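Local coordinates for protein dihydrodipicolinate synthase (Bacillus anthracis, PDB 1XKY) that probably catalyses the condensation of pyruvate with aspartate semialdehyde, the step that commits carbon to lysine biosynthesis, as other dihydrodipicolinate synthases do, at residues N29-F32 and A33-T36; T61-S64 and E65-V68. All coordinates share one frame; numbering follows the deposited sequence.

In the fold
Contact 1 (29-32 with 33-36) and contact 2 (61-64 with 65-68) are the N-terminal starts of the first two large helices of the TIM barrel, 32-44 and 64-78. Contact 1 comes earlier in the chain, in the connection from strand 16-19; strand 49-52, parallel and next to strand 16-19 in the barrel, then leads into contact 2. The two lie on the same side of the chain's centre, with their own centres about 14 Å apart, and they touch where Ile30 CD1 packs 3.6 Å from Glu66 O. Each start is capped by the residue just before its helix, and two helices consecutive along the chain thus begin close together on the outside of the barrel.

Contact 1 of 2, residues N29-F32 and A33-T36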
loop_
_atom_site.group_PDB
_atom_site.type_symbol
_atom_site.label_atom_id
_atom_site.label_comp_id
_atom_site.label_asym_id
_atom_site.label_seq_id
_atom_site.Cartn_x
_atom_site.Cartn_y
_atom_site.Cartn_z
ATOM N N ASN A 29 -23.074 3.705 30.084
ATOM C CA ASN A 29 -23.502 5.097 29.963
ATOM C C ASN A 29 -22.366 6.019 30.369
ATOM O O ASN A 29 -21.470 5.609 31.104
ATOM C CB ASN A 29 -24.735 5.372 30.832
ATOM C CG ASN A 29 -25.941 4.553 30.410
ATOM O OD1 ASN A 29 -26.570 3.889 31.233
ATOM N ND2 ASN A 29 -26.259 4.586 29.122
ATOM N N ILE A 30 -22.413 7.261 29.897
ATOM C CA ILE A 30 -21.403 8.251 30.263
ATOM C C ILE A 30 -21.329 8.414 31.787
ATOM O O ILE A 30 -22.347 8.645 32.443
ATOM C CB ILE A 30 -21.668 9.634 29.608
ATOM C CG1 ILE A 30 -21.534 9.536 28.080
ATOM C CG2 ILE A 30 -20.694 10.683 30.173
ATOM C CD1 ILE A 30 -21.890 10.811 27.320
ATOM N N ASP A 31 -20.120 8.297 32.334
ATOM C CA ASP A 31 -19.893 8.520 33.757
ATOM C C ASP A 31 -19.334 9.921 33.963
ATOM O O ASP A 31 -18.147 10.173 33.730
ATOM C CB ASP A 31 -18.942 7.472 34.324
ATOM C CG ASP A 31 -18.962 7.436 35.838
ATOM O OD1 ASP A 31 -18.816 8.504 36.471
ATOM O OD2 ASP A 31 -19.127 6.331 36.382
ATOM N N PHE A 32 -20.200 10.834 34.393
ATOM C CA PHE A 32 -19.825 12.243 34.503
ATOM C C PHE A 32 -18.836 12.507 35.644
ATOM O O PHE A 32 -17.922 13.316 35.486
ATOM C CB PHE A 32 -21.077 13.121 34.595
ATOM C CG PHE A 32 -21.886 13.116 33.330
ATOM C CD1 PHE A 32 -22.931 12.220 33.160
ATOM C CD2 PHE A 32 -21.563 13.963 32.288
ATOM C CE1 PHE A 32 -23.671 12.202 31.976
ATOM C CE2 PHE A 32 -22.294 13.951 31.109
ATOM C CZ PHE A 32 -23.347 13.069 30.953
ATOM N N ALA A 33 -18.985 11.795 36.761
ATOM C CA ALA A 33 -18.042 11.918 37.875
ATOM C C ALA A 33 -16.632 11.460 37.482
ATOM O O ALA A 33 -15.649 12.104 37.848
ATOM C CB ALA A 33 -18.532 11.131 39.093
ATOM N N LYS A 34 -16.531 10.355 36.745
ATOM C CA LYS A 34 -15.231 9.899 36.224
ATOM C C LYS A 34 -14.663 10.890 35.203
ATOM O O LYS A 34 -13.452 11.099 35.142
ATOM C CB LYS A 34 -15.341 8.500 35.602
ATOM C CG LYS A 34 -15.534 7.392 36.624
ATOM C CD LYS A 34 -15.723 6.011 35.988
ATOM C CE LYS A 34 -15.512 4.903 37.041
ATOM N NZ LYS A 34 -15.376 3.538 36.431
ATOM N N THR A 35 -15.539 11.497 34.406
ATOM C CA THR A 35 -15.118 12.531 33.462
ATOM C C THR A 35 -14.499 13.719 34.208
ATOM O O THR A 35 -13.440 14.206 33.823
ATOM C CB THR A 35 -16.283 12.999 32.563
ATOM O OG1 THR A 35 -16.838 11.874 31.864
ATOM C CG2 THR A 35 -15.812 14.028 31.550
ATOM N N THR A 36 -15.141 14.157 35.286
ATOM C CA THR A 36 -14.602 15.241 36.114
ATOM C C THR A 36 -13.206 14.874 36.621
ATOM O O THR A 36 -12.262 15.655 36.476
ATOM C CB THR A 36 -15.539 15.572 37.291
ATOM O OG1 THR A 36 -16.828 15.927 36.781
ATOM C CG2 THR A 36 -14.993 16.727 38.141
#
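Asp31 and Lys34 meet at the start of helix 32-44, where Asp31 holds the N-cap position. The aspartate's chi1 of -165° sets CG opposite the backbone N and carries the carboxylate to the first turn, where OD1 accepts from Lys34 N at 3.0 Å in an almost straight bond. The N-H comes from well above the carboxylate plane rather than within it. The group probably also gains from the positive end of the helix dipole.

The lysine chain, extended beyond CG, slants across the same carboxylate: its CD lies 3.4 Å from Asp31 OD2, a contact of methylene with oxygen. The ammonium goes further out to form a salt bridge with Asp273, while Asp31 OD2 and Lys34 NZ, 4.7 Å apart, are not in contact, though their opposite charges probably attract.

Asp31 O is gripped twice by Thr35. The backbone Thr35 N donates at 3.0 Å, and the hydroxyl adds a bond of 2.8 Å from Thr35 OG1, reaching the oxygen from above the carbonyl plane. Thr35 OG1 is anti to the carbonyl carbon (chi1 -57°), which turns it back down the helix toward this acceptor. One residue on, Thr36 N closes the next turn on Phe32 O at 2.9 Å.

Just ahead of the helix, Ile30 CG2 sits over the centre of the Phe32 ring, 3.6 Å above its plane. The ring also meets His73 of helix 64-78 edge-to-face. Thr36 OG1 hydrogen-bonds His73 as well, and Thr35 packs on His73 and Val74, so this helix start lies against helix 64-78, the next helix round the barrel.

Contact 2 of 2, residues T61-S64 and E65-V68; sequences TLTS and EEKV
The chain runs extended through Leu62 and Thr63 and turns helical at Ser64. From there the i to i+4 pattern begins: Lys67 N donates to Thr63 O at 2.9 Å and Val68 N to Ser64 O at 3.1 Å.

Thr63 and Glu66 bond to each other's backbone across this first turn. Thr63 OG1 stands between its own backbone N and carbonyl carbon (chi1 67°), from where it accepts from Glu66 N at 3.0 Å. In return Glu66 OE1 takes the N-H of Thr63 at 2.9 Å, nearly straight (171°) and on the lone pair directed away from OE2. These reciprocal bonds make a capping box, which satisfies two backbone N-H groups at the start of helix 64-78, the helix that follows strand 49-52 in the TIM barrel. The glutamate chain, extended beyond CG, lies aslant the threonine, its CG 3.3 Å from Thr63 OG1. Its other oxygen, OE2, forms a salt bridge with Arg278, which also donates to Thr61 O, so the same arginine ties the carboxylate to the preceding loop.

Lys67 sends its extended chain obliquely past Leu62, its methylenes touching Leu62 CB (3.8 Å from Lys67 CG) and running close to the carbonyl oxygens of Leu62 and Thr63. Glu65 behaves differently: a bend at chi2 (71°) brings its carboxylate back toward Thr63, with Glu65 OE1 3.7 Å from Thr63 OG1. A water lies 2.6 Å from Ser64 OG and donates a weak bond to Glu65 OE2. Beyond the cap, Ser64, Lys67 and Val68 all pack on Leu99 of helix 93-105, while Thr61 touches Asn92 of a neighbouring subunit.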
loop_
_atom_site.group_PDB
_atom_site.type_symbol
_atom_site.label_atom_id
_atom_site.label_comp_id
_atom_site.label_asym_id
_atom_site.label_seq_id
_atom_site.Cartn_x
_atom_site.Cartn_y
_atom_site.Cartn_z
ATOM N N THR A 61 -20.092 5.866 18.532
ATOM C CA THR A 61 -21.114 5.199 19.346
ATOM C C THR A 61 -21.849 6.116 20.335
ATOM O O THR A 61 -22.720 5.649 21.076
ATOM C CB THR A 61 -20.513 4.003 20.108
ATOM O OG1 THR A 61 -19.339 4.423 20.818
ATOM C CG2 THR A 61 -20.156 2.885 19.122
ATOM N N LEU A 62 -21.516 7.408 20.348
ATOM C CA LEU A 62 -22.263 8.374 21.152
ATOM C C LEU A 62 -23.425 8.934 20.325
ATOM O O LEU A 62 -23.278 9.210 19.141
ATOM C CB LEU A 62 -21.373 9.523 21.622
ATOM C CG LEU A 62 -20.116 9.230 22.447
ATOM C CD1 LEU A 62 -19.330 10.511 22.626
ATOM C CD2 LEU A 62 -20.430 8.596 23.799
ATOM N N THR A 63 -24.579 9.110 20.954
ATOM C CA THR A 63 -25.688 9.782 20.287
ATOM C C THR A 63 -25.387 11.268 20.296
ATOM O O THR A 63 -24.557 11.735 21.076
ATOM C CB THR A 63 -27.030 9.562 20.996
ATOM O OG1 THR A 63 -27.012 10.216 22.268
ATOM C CG2 THR A 63 -27.313 8.080 21.182
ATOM N N SER A 64 -26.084 12.011 19.448
ATOM C CA SER A 64 -25.927 13.461 19.393
ATOM C C SER A 64 -26.229 14.095 20.757
ATOM O O SER A 64 -25.564 15.032 21.179
ATOM C CB SER A 64 -26.836 14.047 18.313
ATOM O OG SER A 64 -26.778 15.461 18.327
ATOM N N GLU A 65 -27.219 13.543 21.446
ATOM C CA GLU A 65 -27.639 14.032 22.756
ATOM C C GLU A 65 -26.551 13.780 23.804
ATOM O O GLU A 65 -26.276 14.637 24.632
ATOM C CB GLU A 65 -28.962 13.369 23.174
ATOM C CG GLU A 65 -30.193 13.828 22.369
ATOM C CD GLU A 65 -30.235 13.321 20.916
ATOM O OE1 GLU A 65 -29.723 12.210 20.630
ATOM O OE2 GLU A 65 -30.790 14.050 20.056
ATOM N N GLU A 66 -25.938 12.600 23.752
ATOM C CA GLU A 66 -24.787 12.255 24.601
ATOM C C GLU A 66 -23.591 13.180 24.368
ATOM O O GLU A 66 -22.963 13.660 25.323
ATOM C CB GLU A 66 -24.383 10.794 24.372
ATOM C CG GLU A 66 -25.311 9.811 25.063
ATOM C CD GLU A 66 -24.981 8.360 24.780
ATOM O OE1 GLU A 66 -24.625 8.021 23.630
ATOM O OE2 GLU A 66 -25.106 7.551 25.719
ATOM N N LYS A 67 -23.296 13.436 23.096
ATOM C CA LYS A 67 -22.209 14.326 22.726
ATOM C C LYS A 67 -22.394 15.700 23.366
ATOM O O LYS A 67 -21.494 16.189 24.025
ATOM C CB LYS A 67 -22.089 14.440 21.203
ATOM C CG LYS A 67 -21.584 13.174 20.534
ATOM C CD LYS A 67 -21.595 13.311 19.021
ATOM C CE LYS A 67 -21.108 12.046 18.364
ATOM N NZ LYS A 67 -21.355 12.034 16.912
ATOM N N VAL A 68 -23.574 16.291 23.187
ATOM C CA VAL A 68 -23.865 17.641 23.686
ATOM C C VAL A 68 -23.814 17.700 25.221
ATOM O O VAL A 68 -23.274 18.646 25.778
ATOM C CB VAL A 68 -25.245 18.168 23.169
ATOM C CG1 VAL A 68 -25.608 19.514 23.831
ATOM C CG2 VAL A 68 -25.242 18.294 21.637
HETATM O O HOH W 1 -28.683 16.668 19.666
#